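Long-range contacts in tRNA uridine(34) acetyltransferase (Methanocaldococcus infernus, PDB 6IA8), which uses acetyl-CoA and radical S-adenosylmethionine chemistry to form carboxymethyluridine at wobble position 34 of tRNA: residues A[422-428]-A[441-447]; A[488-494]-A[513-518]; A[470-474]-A[501-507]; A[278-283]-A[399-403]. One frame throughout, in Å; residues are numbered along the deposited sequence.

Contact 1: residues A[422-428]-A[441-447]. With SO4 (sulfate ion), chain E.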
# COMPACT_ATOMS: atom_id res chain seq x y z
N PHE A 422 -10.38 9.69 -0.23
CA PHE A 422 -9.34 10.36 0.53
C PHE A 422 -8.22 10.79 -0.39
O PHE A 422 -8.05 10.26 -1.50
CB PHE A 422 -8.84 9.47 1.69
CG PHE A 422 -8.07 8.27 1.27
CD1 PHE A 422 -8.71 7.06 1.11
CD2 PHE A 422 -6.70 8.34 1.08
CE1 PHE A 422 -8.02 5.92 0.73
CE2 PHE A 422 -5.99 7.19 0.69
CZ PHE A 422 -6.64 6.00 0.50
N LEU A 423 -7.45 11.77 0.08
CA LEU A 423 -6.31 12.31 -0.64
C LEU A 423 -5.20 12.56 0.37
O LEU A 423 -5.45 13.11 1.45
CB LEU A 423 -6.68 13.61 -1.37
CG LEU A 423 -5.61 14.31 -2.17
CD1 LEU A 423 -6.27 15.13 -3.30
CD2 LEU A 423 -4.72 15.21 -1.34
N ARG A 424 -3.98 12.16 -0.01
CA ARG A 424 -2.78 12.33 0.81
C ARG A 424 -1.93 13.46 0.22
O ARG A 424 -1.40 13.33 -0.90
CB ARG A 424 -1.98 11.03 0.85
CG ARG A 424 -2.69 9.85 1.48
CD ARG A 424 -1.72 8.69 1.59
NE ARG A 424 -2.32 7.41 1.95
CZ ARG A 424 -2.66 7.06 3.19
NH1 ARG A 424 -2.56 7.93 4.17
NH2 ARG A 424 -3.17 5.86 3.43
N LEU A 425 -1.89 14.59 0.91
CA LEU A 425 -1.14 15.76 0.50
C LEU A 425 0.04 15.97 1.44
O LEU A 425 -0.10 15.83 2.66
CB LEU A 425 -2.04 16.99 0.54
CG LEU A 425 -1.50 18.31 -0.01
CD1 LEU A 425 -1.34 18.24 -1.52
CD2 LEU A 425 -2.48 19.45 0.36
N ARG A 426 1.21 16.29 0.90
CA ARG A 426 2.40 16.41 1.73
C ARG A 426 3.17 17.69 1.43
O ARG A 426 3.38 18.05 0.26
CB ARG A 426 3.33 15.19 1.52
CG ARG A 426 4.68 15.33 2.28
CD ARG A 426 5.56 14.05 2.16
NE ARG A 426 6.86 14.25 2.79
CZ ARG A 426 7.09 14.14 4.09
NH1 ARG A 426 6.10 13.75 4.88
NH2 ARG A 426 8.29 14.38 4.60
N ASP A 427 3.59 18.38 2.50
CA ASP A 427 4.55 19.47 2.43
C ASP A 427 5.90 18.83 2.66
O ASP A 427 6.19 18.41 3.78
CB ASP A 427 4.28 20.51 3.50
CG ASP A 427 5.14 21.73 3.36
OD1 ASP A 427 5.96 21.81 2.41
OD2 ASP A 427 4.98 22.60 4.23
N PRO A 428 6.74 18.68 1.65
CA PRO A 428 7.93 17.84 1.80
C PRO A 428 9.01 18.46 2.67
O PRO A 428 9.05 19.65 2.98
CB PRO A 428 8.41 17.65 0.36
CG PRO A 428 7.88 18.84 -0.39
CD PRO A 428 6.59 19.23 0.28
N MET A 441 4.06 21.29 -3.48
CA MET A 441 3.26 20.39 -2.66
C MET A 441 3.05 19.08 -3.42
O MET A 441 2.93 19.08 -4.64
CB MET A 441 1.90 21.01 -2.31
CG MET A 441 1.35 20.59 -0.95
SD MET A 441 1.88 21.74 0.38
CE MET A 441 1.05 20.95 1.74
N LEU A 442 2.99 17.96 -2.70
CA LEU A 442 2.87 16.65 -3.32
C LEU A 442 1.52 16.00 -3.01
O LEU A 442 1.16 15.85 -1.83
CB LEU A 442 3.99 15.72 -2.84
CG LEU A 442 5.44 16.23 -2.95
CD1 LEU A 442 6.36 15.21 -2.28
CD2 LEU A 442 5.81 16.41 -4.40
N VAL A 443 0.82 15.56 -4.05
CA VAL A 443 -0.34 14.69 -3.91
C VAL A 443 0.18 13.26 -4.05
O VAL A 443 0.43 12.80 -5.16
CB VAL A 443 -1.43 15.00 -4.93
CG1 VAL A 443 -2.52 13.98 -4.79
CG2 VAL A 443 -1.95 16.42 -4.71
N ARG A 444 0.36 12.58 -2.93
CA ARG A 444 0.90 11.23 -2.94
C ARG A 444 -0.14 10.17 -3.27
O ARG A 444 0.22 9.08 -3.74
CB ARG A 444 1.54 10.91 -1.59
CG ARG A 444 2.58 11.98 -1.17
CD ARG A 444 3.48 11.48 -0.04
NE ARG A 444 2.76 11.28 1.20
CZ ARG A 444 2.34 10.12 1.67
NH1 ARG A 444 1.65 10.11 2.81
NH2 ARG A 444 2.66 8.98 1.06
N GLN A 445 -1.41 10.46 -3.06
CA GLN A 445 -2.44 9.50 -3.37
C GLN A 445 -3.78 10.21 -3.46
O GLN A 445 -4.03 11.12 -2.67
CB GLN A 445 -2.54 8.41 -2.30
CG GLN A 445 -3.65 7.37 -2.54
CD GLN A 445 -3.49 6.13 -1.68
OE1 GLN A 445 -2.92 6.18 -0.59
NE2 GLN A 445 -3.95 4.98 -2.21
N LEU A 446 -4.62 9.79 -4.40
CA LEU A 446 -6.03 10.15 -4.46
C LEU A 446 -6.77 8.84 -4.67
O LEU A 446 -6.49 8.12 -5.63
CB LEU A 446 -6.35 11.10 -5.61
CG LEU A 446 -7.84 11.29 -5.91
CD1 LEU A 446 -8.58 11.92 -4.73
CD2 LEU A 446 -8.01 12.13 -7.18
N HIS A 447 -7.71 8.53 -3.78
CA HIS A 447 -8.46 7.29 -3.92
C HIS A 447 -9.94 7.55 -3.67
O HIS A 447 -10.31 8.05 -2.61
CB HIS A 447 -7.96 6.24 -2.94
CG HIS A 447 -8.45 4.86 -3.23
ND1 HIS A 447 -7.79 4.00 -4.08
CD2 HIS A 447 -9.57 4.20 -2.84
CE1 HIS A 447 -8.45 2.86 -4.17
NE2 HIS A 447 -9.54 2.96 -3.43
S SO4 E . -11.49 0.06 -4.59
O1 SO4 E . -11.26 1.47 -4.35
O2 SO4 E . -12.90 -0.17 -4.86
O3 SO4 E . -10.70 -0.36 -5.74
O4 SO4 E . -11.07 -0.70 -3.42
O HOH W 1 -2.68 4.08 1.04
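R424 and Q445 run alongside each other from neighbouring antiparallel strands. NE of R424 donates to OE1 of Q445 at 2.9 Å, within the guanidinium plane, and a water accepts from R424 NH2 while donating to the same OE1, so two donors fix the rotation of the amide. NH1 of R424 goes to the carbonyl of W329. The Q445 amide stands at 76° to the F422 ring, with OE1 at the ring's edge, 3.5 Å from F422 CE2. One face of that ring is taken by H447 in a CH-pi contact, CB lying 4.0 Å from the F422 centroid; the imidazole itself, slid aside, barely overlaps the phenyl group. With CG of F422 set between the backbone N and the carbonyl carbon (chi1 69°), the ring leans back over the partner strand to meet both residues.

A classic beta bulge, R444 and Q445 both facing R424, shifts the register by one residue. R444 reaches the same face as R424 and R426; R444 pairs with D283 and E406, and R426 with E406 and D246. A leucine at R424 would probably leave Q445 OE1 without its direct donor and the amide freer to turn. The opposite face is apolar: L425 CD1 sits 3.6 Å from M441 CG and 3.7 Å from V443 CG2.

Q445, L446 and H447 belong to the probable acetyl-CoA site. Strand 404-413 flanks this pair on one side and strand 489-492 on the other, while helix 469-484 covers the face of L423 and L446.

Contact 2: residues A[488-494]-A[513-518]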
# COMPACT_ATOMS: atom_id res chain seq x y z
N LYS A 488 3.61 27.07 -5.09
CA LYS A 488 3.34 27.54 -6.44
C LYS A 488 3.11 26.41 -7.44
O LYS A 488 2.67 26.66 -8.57
CB LYS A 488 4.50 28.43 -6.93
CG LYS A 488 4.72 29.69 -6.08
CD LYS A 488 3.44 30.53 -5.93
CE LYS A 488 2.91 31.01 -7.28
NZ LYS A 488 1.65 31.79 -7.13
N LYS A 489 3.42 25.17 -7.09
CA LYS A 489 3.13 24.06 -7.97
C LYS A 489 2.80 22.84 -7.13
O LYS A 489 3.26 22.70 -5.98
CB LYS A 489 4.27 23.75 -8.95
CG LYS A 489 5.51 23.14 -8.35
CD LYS A 489 6.54 22.88 -9.45
CE LYS A 489 7.90 22.51 -8.90
NZ LYS A 489 8.94 22.51 -9.95
N ILE A 490 1.98 21.98 -7.71
CA ILE A 490 1.50 20.78 -7.06
C ILE A 490 1.81 19.62 -8.00
O ILE A 490 1.61 19.74 -9.21
CB ILE A 490 -0.00 20.90 -6.72
CG1 ILE A 490 -0.52 19.66 -6.03
CG2 ILE A 490 -0.84 21.21 -7.95
CD1 ILE A 490 -1.78 19.96 -5.20
N LEU A 491 2.39 18.56 -7.46
CA LEU A 491 2.79 17.39 -8.24
C LEU A 491 2.04 16.16 -7.75
O LEU A 491 2.05 15.87 -6.56
CB LEU A 491 4.29 17.14 -8.13
CG LEU A 491 5.23 18.16 -8.75
CD1 LEU A 491 6.68 17.75 -8.43
CD2 LEU A 491 5.02 18.27 -10.23
N VAL A 492 1.46 15.40 -8.69
CA VAL A 492 0.68 14.22 -8.37
C VAL A 492 1.51 12.99 -8.73
O VAL A 492 2.03 12.90 -9.85
CB VAL A 492 -0.65 14.21 -9.12
CG1 VAL A 492 -1.43 12.97 -8.76
CG2 VAL A 492 -1.42 15.47 -8.83
N THR A 493 1.65 12.07 -7.78
CA THR A 493 2.12 10.72 -8.06
C THR A 493 0.96 9.95 -8.69
O THR A 493 -0.05 9.70 -8.03
CB THR A 493 2.61 10.02 -6.80
OG1 THR A 493 3.54 10.89 -6.12
CG2 THR A 493 3.29 8.71 -7.14
N SER A 494 1.07 9.64 -9.97
CA SER A 494 -0.02 9.06 -10.73
C SER A 494 0.40 7.71 -11.26
O SER A 494 1.50 7.57 -11.79
CB SER A 494 -0.40 9.97 -11.91
OG SER A 494 -1.34 9.37 -12.79
N TYR A 513 6.03 12.90 -12.76
CA TYR A 513 4.77 13.23 -12.12
C TYR A 513 3.79 13.89 -13.09
O TYR A 513 4.11 14.17 -14.25
CB TYR A 513 5.02 14.18 -10.93
CG TYR A 513 6.04 13.67 -9.93
CD1 TYR A 513 7.39 13.94 -10.10
CD2 TYR A 513 5.66 12.91 -8.83
CE1 TYR A 513 8.34 13.49 -9.21
CE2 TYR A 513 6.61 12.44 -7.93
CZ TYR A 513 7.96 12.73 -8.13
OH TYR A 513 8.93 12.29 -7.24
N MET A 514 2.59 14.16 -12.59
CA MET A 514 1.62 15.02 -13.26
C MET A 514 1.58 16.29 -12.44
O MET A 514 1.46 16.23 -11.21
CB MET A 514 0.24 14.38 -13.33
CG MET A 514 0.20 13.13 -14.20
SD MET A 514 0.73 13.41 -15.89
CE MET A 514 -0.69 14.41 -16.50
N GLY A 515 1.76 17.43 -13.08
CA GLY A 515 1.94 18.67 -12.36
C GLY A 515 1.04 19.78 -12.84
O GLY A 515 0.60 19.81 -13.98
N LYS A 516 0.78 20.73 -11.93
CA LYS A 516 0.05 21.95 -12.25
C LYS A 516 0.68 23.12 -11.51
O LYS A 516 1.04 23.01 -10.34
CB LYS A 516 -1.42 21.84 -11.85
CG LYS A 516 -2.24 23.08 -12.15
CD LYS A 516 -3.62 23.03 -11.52
CE LYS A 516 -4.55 22.12 -12.27
NZ LYS A 516 -5.91 22.09 -11.66
N GLU A 517 0.78 24.26 -12.20
CA GLU A 517 1.21 25.50 -11.59
C GLU A 517 0.03 26.13 -10.86
O GLU A 517 -1.07 26.24 -11.42
CB GLU A 517 1.76 26.47 -12.65
CG GLU A 517 2.83 27.41 -12.13
CD GLU A 517 4.15 26.71 -11.88
OE1 GLU A 517 4.31 25.55 -12.32
OE2 GLU A 517 5.05 27.32 -11.26
N LEU A 518 0.24 26.51 -9.61
CA LEU A 518 -0.81 27.14 -8.82
C LEU A 518 -0.71 28.67 -8.97
O LEU A 518 -1.72 29.37 -8.91
CB LEU A 518 -0.70 26.72 -7.37
CG LEU A 518 -0.73 25.21 -7.11
CD1 LEU A 518 -0.42 24.93 -5.66
CD2 LEU A 518 -2.07 24.61 -7.51
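K488 receives the C-terminal residue at the start of an antiparallel strand pair in the mixed sheet of the GNAT domain: its carbonyl O accepts from L518 N, which approaches from above the carbonyl plane. At K489, a non-hydrogen-bonded partner of E517, CB lies 3.8 Å from E517 OE1, while the amine leads away to D437 and the carbonyl of E435. I490 exchanges two backbone bonds with K516, and its CG2 branch packs on L518 CD2 at 3.6 Å, on the face covered by E478 and A481 of helix 469-484.

L491 turns to the other face, where its CD2 comes 3.8 Å from G515 CA. A side chain at that glycine would probably collide with L491 CD2 as placed here. V492 again exchanges paired backbone bonds, here with M514, and its side chain lies near Y502 of the probable acetyl-CoA site. T493 extends beside the Y513 ring, with the two hydroxyls bonded to the carbonyls of G248 and S247 respectively. Beyond it, S494 CB touches M514 CG at 3.9 Å. Y513 has L491 CD1 over one ring face, and at its edge, near the ring plane, are V492 O and, 3.9 Å from Y513 CE2, T493 OG1.

Contact 3: residues A[470-474]-A[501-507]. With SO4 (sulfate ion), chain D; SO4 (sulfate ion), chain G.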
# COMPACT_ATOMS: atom_id res chain seq x y z
N GLY A 470 -13.53 12.97 -6.20
CA GLY A 470 -12.12 13.09 -6.56
C GLY A 470 -11.78 14.51 -6.95
O GLY A 470 -10.81 15.10 -6.45
N ARG A 471 -12.60 15.10 -7.80
CA ARG A 471 -12.35 16.47 -8.23
C ARG A 471 -12.43 17.45 -7.07
O ARG A 471 -11.67 18.41 -7.02
CB ARG A 471 -13.34 16.87 -9.32
CG ARG A 471 -12.94 16.34 -10.68
CD ARG A 471 -14.12 16.41 -11.66
NE ARG A 471 -15.13 15.41 -11.33
CZ ARG A 471 -16.27 15.24 -11.99
NH1 ARG A 471 -16.55 16.01 -13.03
NH2 ARG A 471 -17.12 14.30 -11.61
N MET A 472 -13.38 17.24 -6.15
CA MET A 472 -13.50 18.13 -5.00
C MET A 472 -12.29 17.99 -4.06
O MET A 472 -11.80 18.99 -3.52
CB MET A 472 -14.80 17.84 -4.25
CG MET A 472 -16.04 18.34 -4.95
SD MET A 472 -17.51 18.26 -3.88
CE MET A 472 -17.93 16.53 -4.00
N LEU A 473 -11.78 16.78 -3.86
CA LEU A 473 -10.59 16.64 -3.03
C LEU A 473 -9.39 17.32 -3.69
O LEU A 473 -8.58 17.96 -3.00
CB LEU A 473 -10.30 15.17 -2.77
CG LEU A 473 -11.24 14.44 -1.80
CD1 LEU A 473 -11.03 12.95 -1.80
CD2 LEU A 473 -11.06 15.01 -0.39
N MET A 474 -9.24 17.19 -5.01
CA MET A 474 -8.14 17.85 -5.69
C MET A 474 -8.25 19.36 -5.58
O MET A 474 -7.25 20.05 -5.34
CB MET A 474 -8.09 17.42 -7.16
CG MET A 474 -7.70 15.95 -7.35
SD MET A 474 -5.95 15.64 -6.89
CE MET A 474 -5.18 16.57 -8.22
N TYR A 501 -6.64 10.89 -16.27
CA TYR A 501 -7.57 11.50 -15.33
C TYR A 501 -7.07 12.86 -14.88
O TYR A 501 -7.83 13.83 -14.83
CB TYR A 501 -7.77 10.58 -14.12
CG TYR A 501 -8.65 11.16 -13.02
CD1 TYR A 501 -10.04 11.02 -13.07
CD2 TYR A 501 -8.10 11.85 -11.96
CE1 TYR A 501 -10.85 11.54 -12.06
CE2 TYR A 501 -8.90 12.38 -10.95
CZ TYR A 501 -10.27 12.23 -11.01
OH TYR A 501 -11.06 12.74 -10.01
N TYR A 502 -5.78 12.96 -14.56
CA TYR A 502 -5.23 14.24 -14.12
C TYR A 502 -5.09 15.23 -15.27
O TYR A 502 -5.19 16.45 -15.06
CB TYR A 502 -3.88 14.00 -13.41
CG TYR A 502 -4.09 13.18 -12.12
CD1 TYR A 502 -4.67 13.74 -11.02
CD2 TYR A 502 -3.74 11.83 -12.05
CE1 TYR A 502 -4.90 13.01 -9.87
CE2 TYR A 502 -3.97 11.07 -10.91
CZ TYR A 502 -4.54 11.69 -9.81
OH TYR A 502 -4.77 10.97 -8.65
N ARG A 503 -4.88 14.75 -16.49
CA ARG A 503 -4.88 15.66 -17.63
C ARG A 503 -6.22 16.37 -17.74
O ARG A 503 -6.27 17.57 -18.02
CB ARG A 503 -4.56 14.92 -18.92
CG ARG A 503 -3.13 14.45 -18.99
CD ARG A 503 -2.72 14.00 -20.44
NE ARG A 503 -1.35 13.51 -20.43
CZ ARG A 503 -1.00 12.23 -20.44
NH1 ARG A 503 -1.93 11.28 -20.49
NH2 ARG A 503 0.29 11.90 -20.42
N LYS A 504 -7.32 15.63 -17.54
CA LYS A 504 -8.65 16.26 -17.55
C LYS A 504 -8.75 17.38 -16.53
O LYS A 504 -9.53 18.32 -16.71
CB LYS A 504 -9.73 15.21 -17.27
CG LYS A 504 -10.31 14.50 -18.48
CD LYS A 504 -9.47 13.33 -18.93
CE LYS A 504 -10.17 12.55 -20.04
NZ LYS A 504 -11.39 11.85 -19.56
N LEU A 505 -8.00 17.30 -15.43
CA LEU A 505 -8.03 18.33 -14.40
C LEU A 505 -6.98 19.41 -14.60
O LEU A 505 -6.71 20.18 -13.67
CB LEU A 505 -7.84 17.68 -13.02
CG LEU A 505 -8.83 16.56 -12.66
CD1 LEU A 505 -8.66 16.17 -11.22
CD2 LEU A 505 -10.26 17.00 -12.93
N GLY A 506 -6.37 19.49 -15.79
CA GLY A 506 -5.43 20.54 -16.09
C GLY A 506 -3.98 20.24 -15.78
O GLY A 506 -3.13 21.14 -15.87
N TYR A 507 -3.65 19.01 -15.39
CA TYR A 507 -2.28 18.65 -15.08
C TYR A 507 -1.56 18.21 -16.35
O TYR A 507 -2.18 17.74 -17.31
CB TYR A 507 -2.25 17.53 -14.03
CG TYR A 507 -2.63 18.01 -12.64
CD1 TYR A 507 -3.95 18.28 -12.32
CD2 TYR A 507 -1.67 18.18 -11.65
CE1 TYR A 507 -4.31 18.75 -11.04
CE2 TYR A 507 -2.01 18.62 -10.39
CZ TYR A 507 -3.33 18.93 -10.09
OH TYR A 507 -3.67 19.40 -8.84
S SO4 D . -14.72 12.18 -9.56
O1 SO4 D . -14.59 13.60 -9.17
O2 SO4 D . -16.12 12.00 -10.02
O3 SO4 D . -13.76 11.88 -10.61
O4 SO4 D . -14.50 11.33 -8.37
S SO4 G . 1.11 15.91 -21.12
O1 SO4 G . 0.75 15.35 -19.82
O2 SO4 G . -0.02 16.69 -21.62
O3 SO4 G . 1.40 14.82 -22.04
O4 SO4 G . 2.28 16.76 -21.00
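The N-terminal part of helix 469-484 faces the end of helix 499-504, with R471 and L505 nearest at 7.8 Å between CA atoms, and a Schellman motif closes the second helix through Y507 N to Y502 O and G506 N to R503 O, G506 taking the positive phi. No backbone-to-backbone bond links the two segments; side chains and a bound sulfate span the gap. M474 is the main side chain: bent at both chi2 and chi3 (-69° and -68°), it curls so that its CE methyl enters between two tyrosines. There CE lies 3.9 Å from CE1 at the edge of Y502 and 3.3 Å from OH of Y507, whose hydroxyl is bonded to E478. The sulfur also sits at the Y502 edge, a Met-aromatic contact. L505 divides its branches, CD1 resting on M474 CG, and CD2 lying 3.6 Å from R471 CG, each crossing at about a right angle.

The sulfate, probably from the crystallisation liquor, joins the helices on their polar side. Its O1 accepts from both N and NE of R471, the NE bond nearly straight at 176°; NH2 holds O2, G470 N holds O4, and Y501 OH donates to O3 at 2.9 Å. A side chain on G470 would probably run into the Y501 hydroxyl. Backbone amides of a helix N-terminus gripping an anion recall the pyrophosphate-binding loop of GNAT acetyltransferases, consistent with the assignment of G470, R471 and Y502 to the acetyl-CoA site.

Contact 4: residues A[278-283]-A[399-403]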
# COMPACT_ATOMS: atom_id res chain seq x y z
N PRO A 278 7.34 10.52 14.40
CA PRO A 278 7.33 10.99 13.00
C PRO A 278 8.41 10.34 12.13
O PRO A 278 8.39 10.48 10.90
CB PRO A 278 7.56 12.50 13.13
CG PRO A 278 8.33 12.62 14.40
CD PRO A 278 7.73 11.58 15.34
N ASP A 279 9.34 9.61 12.73
CA ASP A 279 10.28 8.82 11.96
C ASP A 279 9.59 7.74 11.15
O ASP A 279 10.16 7.26 10.16
CB ASP A 279 11.30 8.18 12.90
CG ASP A 279 12.37 9.15 13.37
OD1 ASP A 279 12.45 10.29 12.90
OD2 ASP A 279 13.15 8.77 14.23
N PHE A 280 8.38 7.34 11.53
CA PHE A 280 7.70 6.26 10.84
C PHE A 280 6.46 6.76 10.12
O PHE A 280 6.56 7.27 8.97
CB PHE A 280 7.38 5.15 11.86
CG PHE A 280 8.62 4.64 12.58
CD1 PHE A 280 9.59 3.94 11.90
CD2 PHE A 280 8.80 4.89 13.93
CE1 PHE A 280 10.77 3.47 12.58
CE2 PHE A 280 9.96 4.42 14.62
CZ PHE A 280 10.93 3.69 13.91
N MET A 281 5.29 6.64 10.72
CA MET A 281 4.04 7.10 10.12
C MET A 281 3.83 6.56 8.70
O MET A 281 3.60 7.33 7.76
CB MET A 281 3.99 8.62 10.15
CG MET A 281 4.52 9.23 11.38
SD MET A 281 3.56 8.94 12.91
CE MET A 281 2.35 10.27 12.85
N PRO A 282 3.83 5.25 8.53
CA PRO A 282 3.55 4.68 7.20
C PRO A 282 2.11 4.92 6.80
O PRO A 282 1.23 5.08 7.65
CB PRO A 282 3.80 3.18 7.39
CG PRO A 282 3.45 2.93 8.85
CD PRO A 282 3.95 4.21 9.57
N ASP A 283 1.87 4.87 5.48
CA ASP A 283 0.52 4.95 4.95
C ASP A 283 -0.24 3.64 5.13
O ASP A 283 -1.47 3.64 5.19
CB ASP A 283 0.53 5.28 3.46
CG ASP A 283 1.22 6.59 3.14
OD1 ASP A 283 0.87 7.56 3.79
OD2 ASP A 283 2.11 6.60 2.23
N TYR A 399 -0.70 15.50 10.22
CA TYR A 399 0.28 14.93 11.14
C TYR A 399 1.69 15.17 10.63
O TYR A 399 1.91 15.42 9.45
CB TYR A 399 0.03 13.44 11.38
CG TYR A 399 -0.04 12.57 10.16
CD1 TYR A 399 -1.22 12.49 9.42
CD2 TYR A 399 1.06 11.79 9.75
CE1 TYR A 399 -1.31 11.67 8.29
CE2 TYR A 399 0.98 10.94 8.61
CZ TYR A 399 -0.24 10.91 7.90
OH TYR A 399 -0.42 10.11 6.81
N GLU A 400 2.64 15.17 11.56
CA GLU A 400 4.04 15.30 11.20
C GLU A 400 4.58 13.94 10.83
O GLU A 400 4.36 12.98 11.57
CB GLU A 400 4.82 15.84 12.39
CG GLU A 400 6.28 16.09 12.12
CD GLU A 400 6.53 17.44 11.44
OE1 GLU A 400 7.63 17.61 10.88
OE2 GLU A 400 5.63 18.30 11.46
N ALA A 401 5.36 13.87 9.74
CA ALA A 401 5.98 12.63 9.29
C ALA A 401 7.23 12.92 8.48
O ALA A 401 7.21 13.76 7.57
CB ALA A 401 5.00 11.83 8.45
N SER A 402 8.32 12.24 8.83
CA SER A 402 9.59 12.36 8.12
C SER A 402 9.95 13.83 7.89
O SER A 402 10.30 14.25 6.78
CB SER A 402 9.53 11.60 6.79
OG SER A 402 9.24 10.21 6.96
N GLY A 403 9.87 14.61 8.97
CA GLY A 403 10.31 16.00 8.93
C GLY A 403 9.36 16.95 8.22
O GLY A 403 9.63 18.16 8.18
O HOH W 2 11.31 8.90 8.30
O HOH W 3 6.58 9.21 7.06
O HOH W 4 1.68 8.51 6.21
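The irregular turn 278-283 meets the end of strand 392-401 through one direct backbone bond, S402 N to P278 O at 2.7 Å and nearly straight at 172°, with P278 and A401 closest at 4.3 Å between CA atoms. M281 and S402 both take left-handed backbone angles with positive phi.

M281 carries most of the side-chain contact. Its chain, bent at chi2 and chi3, runs antiparallel to the Y399 side chain, bringing CE to 3.7 Å from Y399 CD2 and against the carbonyl of E400; nearer the backbone, CB rests on A401 CB at 3.8 Å. An alanine in place of M281 is likely to open a gap beside the Y399 ring and the E400 carbonyl, leaving the ring less firmly held. P278 adds its CB, 3.6 Å from E400 O and also touching E400 CG. On the Y399 side, W329 stacks with the ring.

Waters complete the polar part. The S402 hydroxyl has two: one donates to D279 O and accepts from OG, while the other donates both to F280 O and to OG. A third water lies at the edge of the Y399 ring, in its plane, where it accepts from Y399 OH and donates to M281 O and D283 OD1. D283 also forms a salt bridge with R444.

This seam joins the radical SAM region to the acetyltransferase domain. The direct contact combines one backbone bond with small apolar touches, and the three waters bridge further polar atoms: the carbonyls of D279 and F280 reach S402 OG only through them, consistent with a partly hydrated domain interface.

In the fold
Contacts 1 and 2 are the buried core of the acetyltransferase sheet, strand pairs held by regular backbone bonds and continuous with each other, since V443 N and M441 O meet L491 across neighbouring strands. Contact 3, partly buried, lies against them: L423 packs on M474 and L446 on Y502, and its segments alternate with those of contact 2 along the chain. It relies on side chains and a bound anion. Contact 4 is also partly buried but joins two domains, using one backbone bond, apolar touches and bridging waters. It reaches contact 1 through the D283–R444 salt bridge and the R426–A401 bond, whereas contacts 3 and 4 stay about 13 Å apart between nearest atoms.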